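Local coordinates for 24-sterol C-methyltransferase (Haloferax volcanii, PDB 6F5Z) that is a putative S-adenosylmethionine-dependent methyltransferase that forms a holoenzyme with the activator Trm112, at the interface of chains A and B. Numbering follows the deposited sequence. Chains: chain A/B, 24-sterol C-methyltransferase.

Contact 1: the interface of chains A and B. Residues chain A 33, 137, 180-181, 183; chain B 33, 137, 181, 183, 222.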
ATOM      1  N   ARG A  33      -2.860   1.770   7.811  1.00 15.08           N
ATOM      2  CA  ARG A  33      -2.198   2.294   6.617  1.00 13.92           C
ATOM      3  C   ARG A  33      -3.161   2.592   5.487  1.00 15.49           C
ATOM      4  O   ARG A  33      -2.750   3.147   4.467  1.00 15.21           O
ATOM      5  CB  ARG A  33      -1.050   1.377   6.161  1.00 16.80           C
ATOM      6  CG  ARG A  33      -1.555   0.091   5.516  1.00 15.96           C
ATOM      7  CD  ARG A  33      -0.426  -0.906   5.222  1.00 17.73           C
ATOM      8  NE  ARG A  33       0.097  -1.488   6.457  1.00 17.81           N
ATOM      9  CZ  ARG A  33       1.042  -2.425   6.504  1.00 16.04           C
ATOM     10  NH1 ARG A  33       1.568  -2.913   5.374  1.00 15.84           N
ATOM     11  NH2 ARG A  33       1.492  -2.866   7.679  1.00 19.86           N
ATOM     12  N   TYR A 137      -8.200  -3.594   0.211  1.00 13.11           N
ATOM     13  CA  TYR A 137      -7.235  -4.149   1.179  1.00 12.54           C
ATOM     14  C   TYR A 137      -7.685  -5.568   1.431  1.00 13.82           C
ATOM     15  O   TYR A 137      -8.719  -5.776   2.081  1.00 14.05           O
ATOM     16  CB  TYR A 137      -7.216  -3.325   2.481  1.00 12.79           C
ATOM     17  CG  TYR A 137      -6.210  -2.193   2.418  1.00 12.97           C
ATOM     18  CD1 TYR A 137      -6.292  -1.216   1.423  1.00 14.08           C
ATOM     19  CD2 TYR A 137      -5.151  -2.123   3.318  1.00 13.33           C
ATOM     20  CE1 TYR A 137      -5.314  -0.223   1.304  1.00 14.33           C
ATOM     21  CE2 TYR A 137      -4.182  -1.127   3.219  1.00 12.42           C
ATOM     22  CZ  TYR A 137      -4.247  -0.204   2.195  1.00 15.03           C
ATOM     23  OH  TYR A 137      -3.242   0.752   2.114  1.00 15.04           O
ATOM     24  N   ALA A 180      -0.752  -2.169  -5.663  1.00 14.48           N
ATOM     25  CA  ALA A 180       0.019  -1.089  -5.097  1.00 13.32           C
ATOM     26  C   ALA A 180       1.002  -1.494  -4.034  1.00 14.10           C
ATOM     27  O   ALA A 180       1.949  -0.765  -3.791  1.00 13.98           O
ATOM     28  CB  ALA A 180      -0.922  -0.049  -4.497  1.00 14.79           C
ATOM     29  N   GLU A 181       0.742  -2.631  -3.389  1.00 13.48           N
ATOM     30  CA  GLU A 181       1.495  -3.066  -2.225  1.00 13.10           C
ATOM     31  C   GLU A 181       1.209  -4.505  -1.973  1.00 15.22           C
ATOM     32  O   GLU A 181       0.078  -4.936  -2.161  1.00 15.60           O
ATOM     33  CB  GLU A 181       1.048  -2.265  -0.961  1.00 15.18           C
ATOM     34  CG  GLU A 181       1.679  -2.821   0.311  1.00 19.87           C
ATOM     35  CD  GLU A 181       1.572  -1.908   1.500  1.00 28.46           C
ATOM     36  OE1 GLU A 181       1.777  -0.689   1.314  1.00 29.31           O
ATOM     37  OE2 GLU A 181       1.345  -2.421   2.618  1.00 22.74           O
ATOM     38  N   ASP A 183       2.345  -7.014   1.367  1.00 14.02           N
ATOM     39  CA  ASP A 183       3.186  -7.082   2.565  1.00 15.43           C
ATOM     40  C   ASP A 183       2.851  -8.282   3.421  1.00 17.22           C
ATOM     41  O   ASP A 183       1.749  -8.825   3.346  1.00 16.28           O
ATOM     42  CB  ASP A 183       2.936  -5.814   3.417  1.00 16.10           C
ATOM     43  CG  ASP A 183       3.978  -5.519   4.483  1.00 21.65           C
ATOM     44  OD1 ASP A 183       5.135  -5.966   4.309  1.00 18.80           O
ATOM     45  OD2 ASP A 183       3.621  -4.855   5.503  1.00 20.94           O
TER
ATOM     46  N   ARG B  33       7.396  -3.919   0.879  1.00 14.87           N
ATOM     47  CA  ARG B  33       5.984  -3.745   0.519  1.00 13.88           C
ATOM     48  C   ARG B  33       5.841  -3.577  -0.988  1.00 15.19           C
ATOM     49  O   ARG B  33       4.699  -3.710  -1.490  1.00 14.91           O
ATOM     50  CB  ARG B  33       5.411  -2.486   1.217  1.00 15.04           C
ATOM     51  CG  ARG B  33       5.301  -2.681   2.702  1.00 16.60           C
ATOM     52  CD  ARG B  33       4.808  -1.450   3.432  1.00 16.35           C
ATOM     53  NE  ARG B  33       4.971  -1.613   4.880  1.00 17.92           N
ATOM     54  CZ  ARG B  33       4.370  -0.859   5.793  1.00 23.09           C
ATOM     55  NH1 ARG B  33       3.543   0.107   5.427  1.00 19.96           N
ATOM     56  NH2 ARG B  33       4.613  -1.053   7.085  1.00 21.59           N
ATOM     57  N   TYR B 137       6.966   4.959  -4.160  1.00 13.84           N
ATOM     58  CA  TYR B 137       7.139   4.733  -2.726  1.00 12.74           C
ATOM     59  C   TYR B 137       7.996   5.902  -2.217  1.00 13.95           C
ATOM     60  O   TYR B 137       9.187   5.972  -2.558  1.00 13.44           O
ATOM     61  CB  TYR B 137       7.820   3.371  -2.479  1.00 13.11           C
ATOM     62  CG  TYR B 137       6.813   2.252  -2.347  1.00 13.38           C
ATOM     63  CD1 TYR B 137       6.031   1.857  -3.429  1.00 14.41           C
ATOM     64  CD2 TYR B 137       6.638   1.589  -1.138  1.00 13.93           C
ATOM     65  CE1 TYR B 137       5.034   0.888  -3.287  1.00 13.85           C
ATOM     66  CE2 TYR B 137       5.661   0.603  -0.985  1.00 14.76           C
ATOM     67  CZ  TYR B 137       4.849   0.268  -2.056  1.00 14.09           C
ATOM     68  OH  TYR B 137       3.867  -0.677  -1.870  1.00 15.78           O
ATOM     69  N   GLU B 181      -1.687   3.906   0.105  1.00 13.25           N
ATOM     70  CA  GLU B 181      -1.308   3.549   1.445  1.00 14.25           C
ATOM     71  C   GLU B 181      -0.547   4.706   2.029  1.00 14.48           C
ATOM     72  O   GLU B 181       0.160   5.416   1.298  1.00 14.73           O
ATOM     73  CB  GLU B 181      -0.349   2.330   1.357  1.00 17.39           C
ATOM     74  CG  GLU B 181      -0.078   1.681   2.689  1.00 23.47           C
ATOM     75  CD  GLU B 181       1.336   1.826   3.213  1.00 35.35           C
ATOM     76  OE1 GLU B 181       1.614   2.828   3.908  1.00 29.70           O
ATOM     77  OE2 GLU B 181       2.153   0.911   2.978  1.00 22.65           O
ATOM     78  N   ASP B 183       1.662   5.311   5.853  1.00 14.27           N
ATOM     79  CA  ASP B 183       1.924   4.706   7.153  1.00 14.85           C
ATOM     80  C   ASP B 183       3.157   5.282   7.815  1.00 16.94           C
ATOM     81  O   ASP B 183       3.957   5.975   7.196  1.00 16.89           O
ATOM     82  CB  ASP B 183       2.189   3.196   6.899  1.00 17.58           C
ATOM     83  CG  ASP B 183       1.975   2.234   8.066  1.00 18.28           C
ATOM     84  OD1 ASP B 183       1.412   2.668   9.108  1.00 20.91           O
ATOM     85  OD2 ASP B 183       2.257   1.012   7.887  1.00 20.97           O
ATOM     86  N   VAL B 222       2.393   5.928  -0.537  1.00 12.81           N
ATOM     87  CA  VAL B 222       2.454   5.144  -1.783  1.00 13.37           C
ATOM     88  C   VAL B 222       1.433   5.692  -2.771  1.00 13.73           C
ATOM     89  O   VAL B 222       0.255   5.812  -2.402  1.00 14.89           O
ATOM     90  CB  VAL B 222       2.151   3.668  -1.497  1.00 15.74           C
ATOM     91  CG1 VAL B 222       2.117   2.825  -2.782  1.00 15.29           C
ATOM     92  CG2 VAL B 222       3.200   3.097  -0.527  1.00 16.13           C
TER
HETATM   93  O   HOH W   1       0.934  -0.639   9.545  1.00 19.84           O
HETATM   94  O   HOH W   2       6.795  -4.071   5.532  1.00 21.57           O

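Contact 2: the interface of chains A and B. Residues chain A 35, 135, 137, 222; chain B 173, 179-181.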
ATOM      1  N   PRO A  35      -5.665   4.427   3.116  1.00 15.24           N
ATOM      2  CA  PRO A  35      -5.748   5.877   2.850  1.00 16.56           C
ATOM      3  C   PRO A  35      -7.182   6.393   2.876  1.00 19.63           C
ATOM      4  O   PRO A  35      -7.637   7.099   1.958  1.00 19.92           O
ATOM      5  CB  PRO A  35      -5.115   5.967   1.469  1.00 17.54           C
ATOM      6  CG  PRO A  35      -5.591   4.715   0.778  1.00 20.91           C
ATOM      7  CD  PRO A  35      -5.536   3.653   1.857  1.00 17.07           C
ATOM      8  N   THR A 135      -9.345   1.815  -3.065  1.00 14.49           N
ATOM      9  CA  THR A 135      -8.503   0.648  -2.800  1.00 14.62           C
ATOM     10  C   THR A 135      -9.258  -0.550  -2.311  1.00 16.05           C
ATOM     11  O   THR A 135     -10.315  -0.417  -1.705  1.00 15.86           O
ATOM     12  CB  THR A 135      -7.387   0.954  -1.741  1.00 18.09           C
ATOM     13  OG1 THR A 135      -7.960   1.107  -0.443  1.00 16.65           O
ATOM     14  CG2 THR A 135      -6.521   2.155  -2.099  1.00 19.67           C
ATOM     15  N   TYR A 137      -8.200  -3.594   0.211  1.00 13.11           N
ATOM     16  CA  TYR A 137      -7.235  -4.149   1.179  1.00 12.54           C
ATOM     17  C   TYR A 137      -7.685  -5.568   1.431  1.00 13.82           C
ATOM     18  O   TYR A 137      -8.719  -5.776   2.081  1.00 14.05           O
ATOM     19  CB  TYR A 137      -7.216  -3.325   2.481  1.00 12.79           C
ATOM     20  CG  TYR A 137      -6.210  -2.193   2.418  1.00 12.97           C
ATOM     21  CD1 TYR A 137      -6.292  -1.216   1.423  1.00 14.08           C
ATOM     22  CD2 TYR A 137      -5.151  -2.123   3.318  1.00 13.33           C
ATOM     23  CE1 TYR A 137      -5.314  -0.223   1.304  1.00 14.33           C
ATOM     24  CE2 TYR A 137      -4.182  -1.127   3.219  1.00 12.42           C
ATOM     25  CZ  TYR A 137      -4.247  -0.204   2.195  1.00 15.03           C
ATOM     26  OH  TYR A 137      -3.242   0.752   2.114  1.00 15.04           O
ATOM     27  N   VAL A 222      -2.779  -5.016  -1.733  1.00 13.18           N
ATOM     28  CA  VAL A 222      -3.563  -3.787  -1.910  1.00 12.29           C
ATOM     29  C   VAL A 222      -3.783  -3.559  -3.386  1.00 15.46           C
ATOM     30  O   VAL A 222      -2.813  -3.475  -4.139  1.00 14.81           O
ATOM     31  CB  VAL A 222      -2.843  -2.564  -1.285  1.00 14.38           C
ATOM     32  CG1 VAL A 222      -3.623  -1.274  -1.560  1.00 14.66           C
ATOM     33  CG2 VAL A 222      -2.624  -2.765   0.221  1.00 14.08           C
TER
ATOM     34  N   ARG B 173      -2.337  13.444  -4.905  1.00 15.75           N
ATOM     35  CA  ARG B 173      -3.570  13.506  -5.715  1.00 16.51           C
ATOM     36  C   ARG B 173      -3.498  14.682  -6.686  1.00 19.33           C
ATOM     37  O   ARG B 173      -3.934  14.537  -7.828  1.00 18.91           O
ATOM     38  CB  ARG B 173      -4.804  13.616  -4.819  1.00 19.21           C
ATOM     39  CG  ARG B 173      -4.976  12.386  -3.929  1.00 23.48           C
ATOM     40  CD  ARG B 173      -6.322  12.319  -3.224  1.00 30.19           C
ATOM     41  NE  ARG B 173      -6.361  11.197  -2.269  1.00 23.38           N
ATOM     42  CZ  ARG B 173      -6.309  11.325  -0.944  1.00 23.45           C
ATOM     43  NH1 ARG B 173      -6.223  12.529  -0.386  1.00 24.55           N
ATOM     44  NH2 ARG B 173      -6.356  10.252  -0.168  1.00 25.02           N
ATOM     45  N   VAL B 179      -3.573   7.730  -4.045  1.00 15.31           N
ATOM     46  CA  VAL B 179      -2.869   7.324  -2.809  1.00 15.04           C
ATOM     47  C   VAL B 179      -3.376   5.942  -2.415  1.00 15.95           C
ATOM     48  O   VAL B 179      -4.577   5.769  -2.148  1.00 16.13           O
ATOM     49  CB  VAL B 179      -3.072   8.357  -1.680  1.00 17.37           C
ATOM     50  CG1 VAL B 179      -2.419   7.908  -0.378  1.00 16.50           C
ATOM     51  CG2 VAL B 179      -2.539   9.728  -2.087  1.00 17.82           C
ATOM     52  N   ALA B 180      -2.449   4.979  -2.342  1.00 14.03           N
ATOM     53  CA  ALA B 180      -2.834   3.598  -2.010  1.00 13.54           C
ATOM     54  C   ALA B 180      -2.618   3.214  -0.566  1.00 15.02           C
ATOM     55  O   ALA B 180      -3.253   2.267  -0.085  1.00 14.85           O
ATOM     56  CB  ALA B 180      -2.078   2.618  -2.899  1.00 15.69           C
ATOM     57  N   GLU B 181      -1.687   3.906   0.105  1.00 13.25           N
ATOM     58  CA  GLU B 181      -1.308   3.549   1.445  1.00 14.25           C
ATOM     59  C   GLU B 181      -0.547   4.706   2.029  1.00 14.48           C
ATOM     60  O   GLU B 181       0.160   5.416   1.298  1.00 14.73           O
ATOM     61  CB  GLU B 181      -0.349   2.330   1.357  1.00 17.39           C
ATOM     62  CG  GLU B 181      -0.078   1.681   2.689  1.00 23.47           C
ATOM     63  CD  GLU B 181       1.336   1.826   3.213  1.00 35.35           C
ATOM     64  OE1 GLU B 181       1.614   2.828   3.908  1.00 29.70           O
ATOM     65  OE2 GLU B 181       2.153   0.911   2.978  1.00 22.65           O
TER
HETATM   66  O   HOH W   3      -7.631   7.820  -0.759  1.00 32.77           O

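Contact 1: the interface of chains A and B
A:Arg33 and B:Arg33 meet face to face across the two-fold axis, their guanidinium planes 6° apart and A:Arg33 CZ 3.7 Å from B:Arg33 CZ. The side chains arrive from opposite directions, and A:Arg33 NH1 lies over the centre of the B:Arg33 guanidinium. Their routes differ: A:Arg33 places CG between its backbone N and carbonyl carbon (chi1 73°) and bends at chi3, whereas B:Arg33 has CG beside the backbone N and runs extended to NE.

Carboxylates at the edges probably offset the paired positive charges. In the plane of its own guanidinium, A:Arg33 NH1 gives hydrogen bonds to A:Glu181 OE2 and, with 178° at H, to A:Asp183 OD2, met on its anti side but tilted from the carboxylate plane. B:Arg33 NH1 and NH2 both grip B:Asp183 OD2, and NH1 also bonds B:Glu181 OE2 at 2.9 Å from above the carboxylate plane. Across the interface, B:Tyr137 OH donates a 2.7 Å hydrogen bond to a lone pair of A:Ala180 O.

Longer salt bridges link A:Arg33 NE to B:Asp183 OD2 at 3.6 Å, and likewise B:Arg33 NE to A:Asp183 OD2.

Water also links the chains, joining A:Arg33 NH2 to B:Asp183 OD2 and B:Arg33 NE to A:Asp183 OD1.

Aliphatic packing brings A:Arg33 CG within 3.6 Å of B:Glu181 CG. The approach of the A:Glu181 and B:Glu181 carboxylates is too short to interpret.

Whether or not the pairing is biological, this patch, whose side-chain torsions depart from exact two-fold symmetry, helps hold the methyltransferase copies together in the deposited assembly.

Contact 2: the interface of chains A and B
The phenol hydroxyl of A:Tyr137 reaches across to the backbone of strand 178-185 in chain B, donating a hydrogen bond from OH to B:Ala180 O at 2.7 Å. The acceptor lies in the plane of the tyrosine ring, at its edge, and is itself met in the carbonyl plane on a lone pair, with a C=O...donor angle of 139°.

The same carbonyl oxygen is bordered by the pyrrolidine ring of A:Pro35, whose CD sits 3.3 Å from B:Ala180 O. A:Pro35 CG rests against B:Val179 O, and its CB meets the CG1 methyl of B:Val179 at 3.8 Å. The proline thus packs along two successive peptide units of the partner strand. A:Thr135 adds its CG2 methyl, 4.0 Å from B:Ala180 CA.

Behind these contacts, A:Val222 CG2 lies 3.6 Å above the centre of the A:Tyr137 ring and supports one face, while A:Thr135 CB abuts the ring edge in plane. With CG placed beside the backbone N (chi1 -89°), A:Tyr137 directs its hydroxyl from strand 134-140 toward the partner. At the outer end, B:Arg173 extends from helix 165-174, with B:Val179 CG2 above its guanidinium and offset toward the rim. A water bridges the chains there, 2.8 Å from B:Arg173 NH2 and 2.8 Å from the backbone carbonyl oxygen A:Pro35 O.

Contact 1 and contact 2 are adjoining parts of one two-fold symmetric interface, with the centres of their C-alpha atoms about 7 Å apart. They share A:Tyr137 and B:Glu181, and both draw on strands 134-140, 178-185 and 218-224. The charged cluster of contact 1 passes into the smaller, more apolar margin of contact 2. Symmetry repeats the tyrosine-to-backbone anchor with the chains exchanged, so each strand 178-185 is tied to the other subunit. The two patches therefore probably act together to fix the relative orientation of the methyltransferase copies in this assembly, which also contains two other protein chains.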